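Local coordinates for protein glutathionyl-hydroquinone reductase PcpF (Sphingobium chlorophenolicum, PDB 4FQU) that catalyses the glutathione-dependent reduction of glutathionyl-hydroquinones to hydroquinones, a step in the degradation of the pollutant pentachlorophenol, at residues N258-E270 with G301-S313. Sequence-based numbering, arbitrary orientation.
Sequences NLSRLVGKLASHE and GPAQPLPGLTLQS
The carbonyl oxygen of Gly264 accepts a hydrogen bond from Ser268 OG, 2.9 Å away, and a weak one from the backbone N of Ala267. The hydroxyl approaches from above the carbonyl plane, 36° out of it. Ser268 OG lies beside its own backbone N (chi1 -71°), which turns it back along the helix to that carbonyl. Leu309 lies against Ser268, touching both CB and OG, but the tail is poorly ordered from Gly308 onward. At Gly264 the tail runs close to the helix backbone, with the CA atoms of Gly264 and Gly308 5.0 Å apart. Gly264 presents its bare CA to Gly308. One turn earlier in the helix, Pro307 CG rests on Ser260 O at 3.6 Å. The apolar part of the contact is Val263 CG1 against Leu306 CD2 at 3.9 Å, the two side chains crossing at about a right angle. Ala267 CB adds to it beside Leu306 CD1. The contact is surface packing, away from the glutathione site. It lays the irregular C-terminal tail across helix 257-268 of the GST C-terminal domain. Val263 also reaches Leu235 of helix 226-245, and Pro305 bridges that helix and helix 278-287.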
ATOM      1  N   ASN A 258     -22.224   5.242  -1.096  1.00 25.31           N
ATOM      2  CA  ASN A 258     -22.936   5.336   0.155  1.00 28.38           C
ATOM      3  C   ASN A 258     -22.103   5.433   1.414  1.00 31.88           C
ATOM      4  O   ASN A 258     -22.449   6.221   2.286  1.00 35.20           O
ATOM      5  CB  ASN A 258     -23.960   4.243   0.278  1.00 26.39           C
ATOM      6  CG  ASN A 258     -25.216   4.612  -0.381  1.00 35.29           C
ATOM      7  OD1 ASN A 258     -25.644   5.763  -0.299  1.00 44.08           O
ATOM      8  ND2 ASN A 258     -25.825   3.664  -1.070  1.00 35.48           N
ATOM      9  N   LEU A 259     -21.040   4.636   1.528  1.00 26.18           N
ATOM     10  CA  LEU A 259     -20.133   4.731   2.670  1.00 24.06           C
ATOM     11  C   LEU A 259     -19.394   6.068   2.693  1.00 33.09           C
ATOM     12  O   LEU A 259     -19.330   6.723   3.733  1.00 38.69           O
ATOM     13  CB  LEU A 259     -19.114   3.604   2.670  1.00 23.25           C
ATOM     14  CG  LEU A 259     -19.824   2.312   3.036  1.00 29.55           C
ATOM     15  CD1 LEU A 259     -18.964   1.077   2.827  1.00 24.27           C
ATOM     16  CD2 LEU A 259     -20.318   2.390   4.467  1.00 27.99           C
ATOM     17  N   SER A 260     -18.837   6.476   1.550  1.00 34.66           N
ATOM     18  CA  SER A 260     -18.086   7.728   1.448  1.00 28.42           C
ATOM     19  C   SER A 260     -18.944   8.864   1.912  1.00 33.06           C
ATOM     20  O   SER A 260     -18.426   9.851   2.413  1.00 38.71           O
ATOM     21  CB  SER A 260     -17.653   7.997   0.015  1.00 24.84           C
ATOM     22  OG  SER A 260     -16.395   7.401  -0.237  1.00 28.49           O
ATOM     23  N   ARG A 261     -20.258   8.713   1.748  1.00 28.71           N
ATOM     24  CA  ARG A 261     -21.210   9.730   2.137  1.00 26.31           C
ATOM     25  C   ARG A 261     -21.321   9.747   3.663  1.00 32.33           C
ATOM     26  O   ARG A 261     -21.229  10.815   4.269  1.00 30.46           O
ATOM     27  CB  ARG A 261     -22.541   9.451   1.454  1.00 28.80           C
ATOM     28  CG  ARG A 261     -23.467  10.643   1.175  1.00 35.76           C
ATOM     29  CD  ARG A 261     -24.702  10.229   0.301  1.00 48.82           C
ATOM     30  NE  ARG A 261     -25.204   8.857   0.555  1.00 64.76           N
ATOM     31  CZ  ARG A 261     -26.026   8.493   1.562  1.00 64.00           C
ATOM     32  NH1 ARG A 261     -26.461   9.423   2.430  1.00 57.65           N
ATOM     33  NH2 ARG A 261     -26.403   7.196   1.714  1.00 38.42           N
ATOM     34  N   LEU A 262     -21.495   8.570   4.286  1.00 31.79           N
ATOM     35  CA  LEU A 262     -21.531   8.445   5.749  1.00 23.36           C
ATOM     36  C   LEU A 262     -20.266   9.022   6.387  1.00 25.10           C
ATOM     37  O   LEU A 262     -20.322   9.735   7.384  1.00 28.69           O
ATOM     38  CB  LEU A 262     -21.710   6.993   6.192  1.00 23.91           C
ATOM     39  CG  LEU A 262     -21.603   6.708   7.711  1.00 22.82           C
ATOM     40  CD1 LEU A 262     -22.842   7.107   8.389  1.00 26.75           C
ATOM     41  CD2 LEU A 262     -21.417   5.265   7.984  1.00 16.64           C
ATOM     42  N   VAL A 263     -19.121   8.721   5.810  1.00 20.70           N
ATOM     43  CA  VAL A 263     -17.876   9.246   6.332  1.00 19.37           C
ATOM     44  C   VAL A 263     -17.782  10.752   6.273  1.00 22.37           C
ATOM     45  O   VAL A 263     -17.276  11.374   7.201  1.00 20.76           O
ATOM     46  CB  VAL A 263     -16.728   8.683   5.563  1.00 21.36           C
ATOM     47  CG1 VAL A 263     -15.524   9.662   5.597  1.00 14.39           C
ATOM     48  CG2 VAL A 263     -16.429   7.283   6.090  1.00 19.66           C
ATOM     49  N   GLY A 264     -18.251  11.339   5.174  1.00 25.05           N
ATOM     50  CA  GLY A 264     -18.249  12.783   5.017  1.00 26.53           C
ATOM     51  C   GLY A 264     -19.176  13.413   6.044  1.00 26.87           C
ATOM     52  O   GLY A 264     -18.805  14.333   6.739  1.00 30.44           O
ATOM     53  N   LYS A 265     -20.388  12.896   6.147  1.00 24.08           N
ATOM     54  CA  LYS A 265     -21.358  13.351   7.118  1.00 22.89           C
ATOM     55  C   LYS A 265     -20.725  13.494   8.494  1.00 25.44           C
ATOM     56  O   LYS A 265     -20.831  14.533   9.150  1.00 26.28           O
ATOM     57  CB  LYS A 265     -22.464  12.316   7.175  1.00 23.91           C
ATOM     58  CG  LYS A 265     -23.793  12.752   7.693  1.00 23.34           C
ATOM     59  CD  LYS A 265     -24.832  11.739   7.205  1.00 33.40           C
ATOM     60  CE  LYS A 265     -26.173  11.838   7.929  1.00 48.38           C
ATOM     61  NZ  LYS A 265     -26.836  13.193   7.961  1.00 56.14           N
ATOM     62  N   LEU A 266     -20.049  12.440   8.918  1.00 21.73           N
ATOM     63  CA  LEU A 266     -19.512  12.374  10.259  1.00 20.92           C
ATOM     64  C   LEU A 266     -18.207  13.145  10.427  1.00 20.86           C
ATOM     65  O   LEU A 266     -17.883  13.610  11.507  1.00 19.92           O
ATOM     66  CB  LEU A 266     -19.322  10.912  10.671  1.00 22.44           C
ATOM     67  CG  LEU A 266     -20.474  10.288  11.461  1.00 20.78           C
ATOM     68  CD1 LEU A 266     -20.318   8.765  11.613  1.00 16.67           C
ATOM     69  CD2 LEU A 266     -20.503  10.980  12.783  1.00 15.74           C
ATOM     70  N   ALA A 267     -17.432  13.265   9.370  1.00 20.86           N
ATOM     71  CA  ALA A 267     -16.157  13.936   9.512  1.00 19.32           C
ATOM     72  C   ALA A 267     -16.399  15.436   9.457  1.00 25.13           C
ATOM     73  O   ALA A 267     -15.481  16.231   9.604  1.00 26.07           O
ATOM     74  CB  ALA A 267     -15.229  13.498   8.444  1.00 13.78           C
ATOM     75  N   SER A 268     -17.666  15.806   9.268  1.00 28.47           N
ATOM     76  CA  SER A 268     -18.063  17.202   9.064  1.00 28.44           C
ATOM     77  C   SER A 268     -18.793  17.740  10.261  1.00 27.74           C
ATOM     78  O   SER A 268     -18.941  18.958  10.409  1.00 28.53           O
ATOM     79  CB  SER A 268     -18.965  17.353   7.848  1.00 29.39           C
ATOM     80  OG  SER A 268     -18.212  17.143   6.673  1.00 44.02           O
ATOM     81  N   HIS A 269     -19.265  16.831  11.094  1.00 20.21           N
ATOM     82  CA  HIS A 269     -19.889  17.193  12.332  1.00 20.13           C
ATOM     83  C   HIS A 269     -18.842  17.952  13.160  1.00 25.66           C
ATOM     84  O   HIS A 269     -17.794  17.379  13.461  1.00 23.50           O
ATOM     85  CB  HIS A 269     -20.275  15.884  13.010  1.00 22.14           C
ATOM     86  CG  HIS A 269     -21.324  16.022  14.055  1.00 22.68           C
ATOM     87  ND1 HIS A 269     -21.056  16.497  15.325  1.00 21.71           N
ATOM     88  CD2 HIS A 269     -22.642  15.728  14.030  1.00 22.58           C
ATOM     89  CE1 HIS A 269     -22.165  16.490  16.037  1.00 25.00           C
ATOM     90  NE2 HIS A 269     -23.144  16.035  15.274  1.00 35.89           N
ATOM     91  N   GLU A 270     -19.085  19.227  13.521  1.00 27.14           N
ATOM     92  CA  GLU A 270     -18.239  19.897  14.512  1.00 18.62           C
ATOM     93  C   GLU A 270     -18.264  18.877  15.572  1.00 21.10           C
ATOM     94  O   GLU A 270     -19.149  18.045  15.575  1.00 31.90           O
ATOM     95  CB  GLU A 270     -18.929  21.129  15.048  1.00 21.26           C
ATOM     96  CG  GLU A 270     -19.802  21.878  14.024  1.00 36.00           C
ATOM     97  CD  GLU A 270     -19.874  23.428  14.241  1.00 48.67           C
ATOM     98  OE1 GLU A 270     -19.860  23.891  15.410  1.00 43.30           O
ATOM     99  OE2 GLU A 270     -19.940  24.189  13.232  1.00 43.11           O
ATOM    100  N   GLY A 301       1.306  10.042   1.439  1.00 39.47           N
ATOM    101  CA  GLY A 301      -0.119   9.752   1.661  1.00 34.11           C
ATOM    102  C   GLY A 301      -0.919   9.789   0.389  1.00 32.62           C
ATOM    103  O   GLY A 301      -0.398  10.191  -0.662  1.00 36.71           O
ATOM    104  N   PRO A 302      -2.176   9.362   0.453  1.00 29.74           N
ATOM    105  CA  PRO A 302      -3.063   9.879  -0.595  1.00 34.25           C
ATOM    106  C   PRO A 302      -3.403  11.341  -0.223  1.00 39.02           C
ATOM    107  O   PRO A 302      -3.708  11.612   0.948  1.00 41.50           O
ATOM    108  CB  PRO A 302      -4.285   8.960  -0.519  1.00 17.76           C
ATOM    109  CG  PRO A 302      -4.326   8.564   0.889  1.00 26.36           C
ATOM    110  CD  PRO A 302      -2.879   8.509   1.403  1.00 32.64           C
ATOM    111  N   ALA A 303      -3.289  12.257  -1.182  1.00 32.62           N
ATOM    112  CA  ALA A 303      -3.623  13.656  -0.974  1.00 32.92           C
ATOM    113  C   ALA A 303      -5.108  13.746  -0.991  1.00 36.33           C
ATOM    114  O   ALA A 303      -5.718  13.385  -1.992  1.00 43.65           O
ATOM    115  CB  ALA A 303      -3.100  14.453  -2.107  1.00 32.56           C
ATOM    116  N   GLN A 304      -5.696  14.211   0.102  1.00 36.49           N
ATOM    117  CA  GLN A 304      -7.159  14.334   0.206  1.00 48.65           C
ATOM    118  C   GLN A 304      -7.887  12.981   0.213  1.00 50.99           C
ATOM    119  O   GLN A 304      -8.481  12.586  -0.803  1.00 56.56           O
ATOM    120  CB  GLN A 304      -7.700  15.228  -0.928  1.00 53.60           C
ATOM    121  CG  GLN A 304      -9.218  15.358  -1.016  1.00 65.61           C
ATOM    122  CD  GLN A 304      -9.839  15.988   0.239  1.00 79.29           C
ATOM    123  OE1 GLN A 304     -10.597  16.966   0.132  1.00 67.83           O
ATOM    124  NE2 GLN A 304      -9.539  15.411   1.436  1.00 62.52           N
ATOM    125  N   PRO A 305      -7.839  12.262   1.350  1.00 46.24           N
ATOM    126  CA  PRO A 305      -8.446  10.927   1.511  1.00 45.63           C
ATOM    127  C   PRO A 305      -9.960  10.870   1.810  1.00 46.47           C
ATOM    128  O   PRO A 305     -10.483   9.769   1.990  1.00 38.07           O
ATOM    129  CB  PRO A 305      -7.660  10.326   2.695  1.00 32.42           C
ATOM    130  CG  PRO A 305      -7.132  11.444   3.418  1.00 35.66           C
ATOM    131  CD  PRO A 305      -6.908  12.568   2.444  1.00 41.41           C
ATOM    132  N   LEU A 306     -10.639  12.015   1.857  1.00 50.13           N
ATOM    133  CA  LEU A 306     -12.031  12.066   2.295  1.00 45.25           C
ATOM    134  C   LEU A 306     -12.843  12.943   1.357  1.00 57.76           C
ATOM    135  O   LEU A 306     -12.320  13.355   0.328  1.00 69.70           O
ATOM    136  CB  LEU A 306     -12.076  12.618   3.713  1.00 48.05           C
ATOM    137  CG  LEU A 306     -11.324  11.818   4.795  1.00 30.99           C
ATOM    138  CD1 LEU A 306     -11.490  12.420   6.203  1.00 11.80           C
ATOM    139  CD2 LEU A 306     -11.786  10.392   4.790  1.00 29.73           C
ATOM    140  N   PRO A 307     -14.147  13.171   1.653  1.00 71.59           N
ATOM    141  CA  PRO A 307     -14.885  14.295   1.025  1.00 89.54           C
ATOM    142  C   PRO A 307     -15.432  15.422   1.978  1.00 89.47           C
ATOM    143  O   PRO A 307     -14.789  15.832   2.974  1.00 71.38           O
ATOM    144  CB  PRO A 307     -16.048  13.582   0.291  1.00 70.18           C
ATOM    145  CG  PRO A 307     -16.097  12.151   0.887  1.00 55.75           C
ATOM    146  CD  PRO A 307     -15.081  12.090   2.015  1.00 59.52           C
ATOM    147  N   GLY A 308     -16.615  15.938   1.637  1.00 86.37           N
ATOM    148  CA  GLY A 308     -17.288  16.936   2.457  1.00 93.96           C
ATOM    149  C   GLY A 308     -18.711  16.502   2.798  1.00110.67           C
ATOM    150  O   GLY A 308     -18.883  15.518   3.533  1.00 98.81           O
ATOM    151  N   LEU A 309     -19.713  17.239   2.283  1.00131.64           N
ATOM    152  CA  LEU A 309     -21.166  16.885   2.329  1.00127.49           C
ATOM    153  C   LEU A 309     -22.030  17.659   1.275  1.00124.91           C
ATOM    154  O   LEU A 309     -22.461  18.783   1.541  1.00127.02           O
ATOM    155  CB  LEU A 309     -21.772  17.056   3.750  1.00107.42           C
ATOM    156  CG  LEU A 309     -20.994  17.558   4.990  1.00 95.54           C
ATOM    157  CD1 LEU A 309     -20.207  18.895   4.758  1.00 91.54           C
ATOM    158  CD2 LEU A 309     -21.910  17.649   6.248  1.00 68.19           C
ATOM    159  N   THR A 310     -22.293  17.062   0.103  1.00133.13           N
ATOM    160  CA  THR A 310     -22.929  17.790  -1.030  1.00145.72           C
ATOM    161  C   THR A 310     -23.900  16.995  -1.979  1.00151.88           C
ATOM    162  O   THR A 310     -23.620  16.848  -3.176  1.00145.05           O
ATOM    163  CB  THR A 310     -21.844  18.568  -1.877  1.00129.85           C
ATOM    164  OG1 THR A 310     -22.474  19.369  -2.886  1.00103.72           O
ATOM    165  CG2 THR A 310     -20.818  17.608  -2.523  1.00114.55           C
ATOM    166  N   LEU A 311     -25.034  16.515  -1.445  1.00150.85           N
ATOM    167  CA  LEU A 311     -26.077  15.791  -2.231  1.00158.33           C
ATOM    168  C   LEU A 311     -27.478  15.820  -1.558  1.00162.73           C
ATOM    169  O   LEU A 311     -28.209  14.817  -1.595  1.00157.96           O
ATOM    170  CB  LEU A 311     -25.655  14.325  -2.530  1.00149.58           C
ATOM    171  CG  LEU A 311     -26.402  13.317  -3.450  1.00123.21           C
ATOM    172  CD1 LEU A 311     -27.301  12.285  -2.694  1.00 73.33           C
ATOM    173  CD2 LEU A 311     -27.157  14.002  -4.607  1.00123.33           C
ATOM    174  N   GLN A 312     -27.849  16.958  -0.958  1.00161.76           N
ATOM    175  CA  GLN A 312     -29.126  17.081  -0.230  1.00150.80           C
ATOM    176  C   GLN A 312     -30.360  17.138  -1.153  1.00145.19           C
ATOM    177  O   GLN A 312     -31.016  16.111  -1.373  1.00125.22           O
ATOM    178  CB  GLN A 312     -29.101  18.258   0.769  1.00135.17           C
ATOM    179  CG  GLN A 312     -28.296  17.984   2.049  1.00132.28           C
ATOM    180  CD  GLN A 312     -26.786  17.861   1.803  1.00136.57           C
ATOM    181  OE1 GLN A 312     -26.233  18.544   0.942  1.00140.07           O
ATOM    182  NE2 GLN A 312     -26.120  16.986   2.560  1.00108.55           N
ATOM    183  N   SER A 313     -30.666  18.329  -1.682  1.00154.51           N
ATOM    184  CA  SER A 313     -31.813  18.536  -2.585  1.00148.36           C
ATOM    185  C   SER A 313     -31.387  19.046  -3.971  1.00131.97           C
ATOM    186  O   SER A 313     -32.216  19.211  -4.874  1.00114.87           O
ATOM    187  CB  SER A 313     -32.850  19.494  -1.964  1.00132.28           C
ATOM    188  OG  SER A 313     -33.743  18.830  -1.075  1.00 94.90           O
TER